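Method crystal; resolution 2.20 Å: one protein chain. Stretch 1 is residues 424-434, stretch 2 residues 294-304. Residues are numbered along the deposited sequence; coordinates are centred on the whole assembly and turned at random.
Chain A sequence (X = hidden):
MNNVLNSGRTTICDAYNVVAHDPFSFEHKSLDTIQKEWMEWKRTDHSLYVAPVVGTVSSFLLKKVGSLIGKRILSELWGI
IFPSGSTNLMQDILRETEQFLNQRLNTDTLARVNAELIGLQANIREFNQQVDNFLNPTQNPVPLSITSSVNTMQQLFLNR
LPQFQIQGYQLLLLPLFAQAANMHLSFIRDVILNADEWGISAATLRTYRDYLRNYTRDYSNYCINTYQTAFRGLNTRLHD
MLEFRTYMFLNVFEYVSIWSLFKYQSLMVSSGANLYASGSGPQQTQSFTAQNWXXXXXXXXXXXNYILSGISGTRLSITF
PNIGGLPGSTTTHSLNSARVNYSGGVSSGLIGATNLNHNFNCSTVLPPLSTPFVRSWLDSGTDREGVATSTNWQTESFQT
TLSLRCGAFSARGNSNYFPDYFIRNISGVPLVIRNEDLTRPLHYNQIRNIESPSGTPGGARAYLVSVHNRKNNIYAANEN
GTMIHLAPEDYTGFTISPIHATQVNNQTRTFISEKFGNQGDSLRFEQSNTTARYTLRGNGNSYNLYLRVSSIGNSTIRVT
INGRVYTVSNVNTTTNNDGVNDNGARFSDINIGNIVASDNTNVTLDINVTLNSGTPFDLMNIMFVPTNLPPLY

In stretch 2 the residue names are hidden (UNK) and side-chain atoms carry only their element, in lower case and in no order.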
# COMPACT_ATOMS: atom_id res chain seq x y z
N ARG A 424 -0.27 -6.46 8.91
CA ARG A 424 0.18 -7.75 8.40
C ARG A 424 1.62 -8.08 8.77
O ARG A 424 2.10 -9.18 8.50
CB ARG A 424 0.00 -7.81 6.88
CG ARG A 424 -1.46 -7.84 6.45
CD ARG A 424 -2.21 -9.02 7.05
NE ARG A 424 -3.62 -9.02 6.67
CZ ARG A 424 -4.54 -9.82 7.18
NH1 ARG A 424 -4.21 -10.72 8.11
NH2 ARG A 424 -5.80 -9.72 6.78
N ASN A 425 2.32 -7.13 9.37
CA ASN A 425 3.69 -7.39 9.80
C ASN A 425 4.11 -6.38 10.85
O ASN A 425 3.55 -5.29 10.95
CB ASN A 425 4.67 -7.34 8.62
CG ASN A 425 5.99 -8.03 8.93
OD1 ASN A 425 6.09 -8.79 9.89
ND2 ASN A 425 7.01 -7.79 8.11
N ILE A 426 5.09 -6.77 11.66
CA ILE A 426 5.62 -5.91 12.70
C ILE A 426 7.13 -5.96 12.60
O ILE A 426 7.71 -6.99 12.27
CB ILE A 426 5.19 -6.38 14.11
CG1 ILE A 426 3.68 -6.21 14.28
CG2 ILE A 426 5.93 -5.58 15.18
CD1 ILE A 426 3.13 -6.80 15.57
N SER A 427 7.77 -4.83 12.85
CA SER A 427 9.21 -4.76 12.80
C SER A 427 9.62 -3.79 13.89
O SER A 427 8.86 -3.55 14.83
CB SER A 427 9.68 -4.26 11.44
OG SER A 427 11.08 -4.43 11.28
N GLY A 428 10.82 -3.23 13.78
CA GLY A 428 11.27 -2.30 14.79
C GLY A 428 12.72 -1.94 14.60
O GLY A 428 13.42 -2.53 13.76
N VAL A 429 13.19 -0.97 15.38
CA VAL A 429 14.57 -0.53 15.31
C VAL A 429 15.10 -0.27 16.71
O VAL A 429 14.33 -0.01 17.64
CB VAL A 429 14.73 0.76 14.47
CG1 VAL A 429 14.28 0.51 13.04
CG2 VAL A 429 13.92 1.89 15.09
N PRO A 430 16.43 -0.37 16.89
CA PRO A 430 17.01 -0.12 18.21
C PRO A 430 17.18 1.40 18.33
O PRO A 430 16.93 2.13 17.37
CB PRO A 430 18.35 -0.83 18.12
CG PRO A 430 18.74 -0.57 16.70
CD PRO A 430 17.44 -0.91 15.97
N LEU A 431 17.61 1.88 19.49
CA LEU A 431 17.79 3.32 19.68
C LEU A 431 18.68 3.90 18.58
O LEU A 431 18.40 4.96 18.03
CB LEU A 431 18.40 3.62 21.05
CG LEU A 431 18.63 5.11 21.37
CD1 LEU A 431 17.31 5.85 21.33
CD2 LEU A 431 19.30 5.25 22.73
N VAL A 432 19.76 3.19 18.26
CA VAL A 432 20.68 3.64 17.22
C VAL A 432 21.04 2.50 16.28
O VAL A 432 21.54 1.46 16.71
CB VAL A 432 22.00 4.19 17.83
CG1 VAL A 432 22.89 4.74 16.73
CG2 VAL A 432 21.69 5.27 18.86
N ILE A 433 20.77 2.70 14.99
CA ILE A 433 21.10 1.69 13.99
C ILE A 433 22.50 2.03 13.49
O ILE A 433 22.76 3.16 13.09
CB ILE A 433 20.13 1.74 12.80
CG1 ILE A 433 18.70 1.51 13.28
CG2 ILE A 433 20.55 0.70 11.75
CD1 ILE A 433 17.65 1.76 12.23
N ARG A 434 23.39 1.05 13.52
CA ARG A 434 24.77 1.24 13.08
C ARG A 434 24.81 1.63 11.60
O ARG A 434 23.95 1.21 10.82
CB ARG A 434 25.57 -0.05 13.29
CG ARG A 434 25.23 -0.78 14.58
CD ARG A 434 26.23 -1.89 14.92
NE ARG A 434 26.19 -3.05 14.03
CZ ARG A 434 27.24 -3.49 13.33
NH1 ARG A 434 28.41 -2.86 13.42
NH2 ARG A 434 27.15 -4.58 12.58
N UNK A 294 16.31 2.43 1.86
CA UNK A 294 16.37 1.06 1.35
C UNK A 294 16.56 0.05 2.46
O UNK A 294 15.89 -0.98 2.49
c UNK A 294 17.40 2.50 -0.19
c UNK A 294 17.20 3.31 1.08
c UNK A 294 17.55 1.12 0.38
N UNK A 295 17.47 0.35 3.38
CA UNK A 295 17.70 -0.56 4.50
C UNK A 295 16.46 -0.70 5.35
O UNK A 295 16.05 -1.82 5.68
c UNK A 295 18.10 -0.79 9.08
c UNK A 295 19.38 -2.01 6.93
c UNK A 295 18.83 -0.73 6.76
c UNK A 295 18.83 -0.07 5.41
c UNK A 295 18.65 -2.06 9.23
c UNK A 295 19.29 -2.67 8.15
c UNK A 295 18.20 -0.13 7.84
N UNK A 296 15.86 0.43 5.71
CA UNK A 296 14.68 0.44 6.56
C UNK A 296 13.50 -0.38 6.02
O UNK A 296 12.95 -1.21 6.73
c UNK A 296 15.29 2.04 9.10
c UNK A 296 14.81 4.15 7.79
c UNK A 296 14.24 1.88 6.84
c UNK A 296 15.23 2.67 7.71
N UNK A 297 13.12 -0.15 4.77
CA UNK A 297 11.99 -0.91 4.25
C UNK A 297 12.35 -2.37 3.95
O UNK A 297 11.47 -3.23 3.89
c UNK A 297 12.13 -0.28 1.73
c UNK A 297 11.37 -0.21 3.03
c UNK A 297 12.28 -1.49 1.04
c UNK A 297 13.38 -0.38 -0.78
c UNK A 297 12.63 0.88 1.14
c UNK A 297 12.90 -1.54 -0.20
c UNK A 297 13.26 0.83 -0.12
o UNK A 297 13.96 -0.42 -2.03
N UNK A 298 13.64 -2.66 3.78
CA UNK A 298 14.05 -4.05 3.52
C UNK A 298 13.91 -4.80 4.84
O UNK A 298 13.67 -6.01 4.86
o UNK A 298 16.44 -3.91 4.04
c UNK A 298 15.49 -4.12 3.01
N UNK A 299 14.05 -4.06 5.94
CA UNK A 299 13.95 -4.62 7.28
C UNK A 299 12.50 -4.77 7.71
O UNK A 299 12.11 -5.79 8.29
c UNK A 299 14.47 -4.04 9.77
c UNK A 299 14.67 -3.72 8.28
c UNK A 299 15.03 -2.91 10.62
c UNK A 299 15.17 -5.35 10.11
N UNK A 300 11.70 -3.75 7.43
CA UNK A 300 10.29 -3.73 7.79
C UNK A 300 9.46 -4.78 7.06
O UNK A 300 8.36 -5.11 7.51
c UNK A 300 11.57 0.79 9.88
c UNK A 300 10.80 1.11 8.77
c UNK A 300 11.14 -1.56 9.49
c UNK A 300 11.74 -0.55 10.24
c UNK A 300 10.36 -1.24 8.37
c UNK A 300 9.71 -2.33 7.55
c UNK A 300 10.20 0.10 8.03
N UNK A 301 9.96 -5.30 5.95
CA UNK A 301 9.22 -6.31 5.19
C UNK A 301 9.77 -7.72 5.34
O UNK A 301 9.44 -8.61 4.56
c UNK A 301 8.30 -4.69 3.47
n UNK A 301 9.06 -3.40 1.58
o UNK A 301 7.41 -4.90 1.27
c UNK A 301 8.22 -4.34 2.01
c UNK A 301 9.16 -5.92 3.72
N UNK A 302 10.62 -7.93 6.35
CA UNK A 302 11.18 -9.25 6.58
C UNK A 302 10.05 -10.19 6.98
O UNK A 302 9.27 -9.88 7.87
c UNK A 302 12.25 -9.22 7.70
c UNK A 302 13.55 -8.66 7.16
c UNK A 302 12.47 -10.64 8.26
N UNK A 303 9.97 -11.32 6.30
CA UNK A 303 8.94 -12.32 6.56
C UNK A 303 7.54 -11.81 6.22
O UNK A 303 6.57 -12.21 6.85
o UNK A 303 10.85 -14.16 7.47
c UNK A 303 10.20 -13.62 8.36
n UNK A 303 10.50 -13.75 9.65
c UNK A 303 8.98 -12.77 8.03
N UNK A 304 7.45 -10.92 5.24
CA UNK A 304 6.15 -10.37 4.84
C UNK A 304 5.24 -11.42 4.23
O UNK A 304 4.03 -11.24 4.18
o UNK A 304 6.51 -7.99 4.46
c UNK A 304 6.33 -9.24 3.82
O HOH W 1 12.04 -7.02 10.64
O HOH W 2 9.64 -8.23 10.83
O HOH W 3 2.47 -9.62 5.57

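Position 294 has three side-chain carbons that close a ring onto the backbone N. It lies out of reach of stretch 1. It is Pro294.

Position 295 has one carbon and then a ring of six carbons, with no oxygen. One ring carbon comes to 3.9 Å from CG2 of Ile433, which approaches the ring obliquely. It is Phe295, and the ring atom is CE2.

Position 296 has four carbons, forked at the second. One tip carbon lies 3.9 Å from CD1 of Ile433 and 4.3 Å from CG1 of Val429. The residue is Leu296; the tip is CD2.

Position 297 carries one carbon, a six-carbon ring and one oxygen on the ring. It does not touch stretch 1. It is Tyr297.

Position 298 has one carbon and one oxygen, also out of reach of stretch 1. A carbon-oxygen pair without a further branch gives Ser298. Its OG donates a hydrogen bond to the O of Phe295 at 2.7 Å, one turn back in the helix.

Position 299 has four carbons, forked at the second. One tip is 3.5 Å from the O of Gly428 and 4.3 Å from CG1 of Val429. It is Leu299, with CD2 as that tip.

Position 300 has one carbon and a bare six-carbon ring. The ring turns its edge to OG of Ser427, CG1 of Val429 and O of Gly428. It is Phe300; its CD2 is 3.4 Å from Ser427 OG, and its CE2 is 3.9 Å from Val429 CG1.

Position 301 has three carbons, the third bearing one oxygen and one nitrogen. Its CB points away from stretch 1. It is Gln301.

Position 302 has one carbon carrying two more. Its backbone O matters most here, accepting a hydrogen bond from ND2 of Asn425 at 3.1 Å. It is Val302.

Position 303 has two carbons, the second bearing oxygen and nitrogen. This side chain stays beyond contact range of stretch 1. It is Asn303.

Position 304 has one carbon and one oxygen, the oxygen 3.7 Å from ND2 of Asn425. It is Ser304, ending a type II turn that starts at Gln301.

The contact has a polar end and an apolar end. The CB of Asn425 points toward stretch 2, and its ND2 donates to Val302 O. Waters add bridges: one joins Leu299 O to Ser427 OG, and another joins Ser304 O to Arg424 O. Farther along, Val429 packs on Leu296, Leu299 and Phe300, and Ile433 packs on Phe295 and Leu296.

Stretch 2 (294-304) PFLYSLFQVNS
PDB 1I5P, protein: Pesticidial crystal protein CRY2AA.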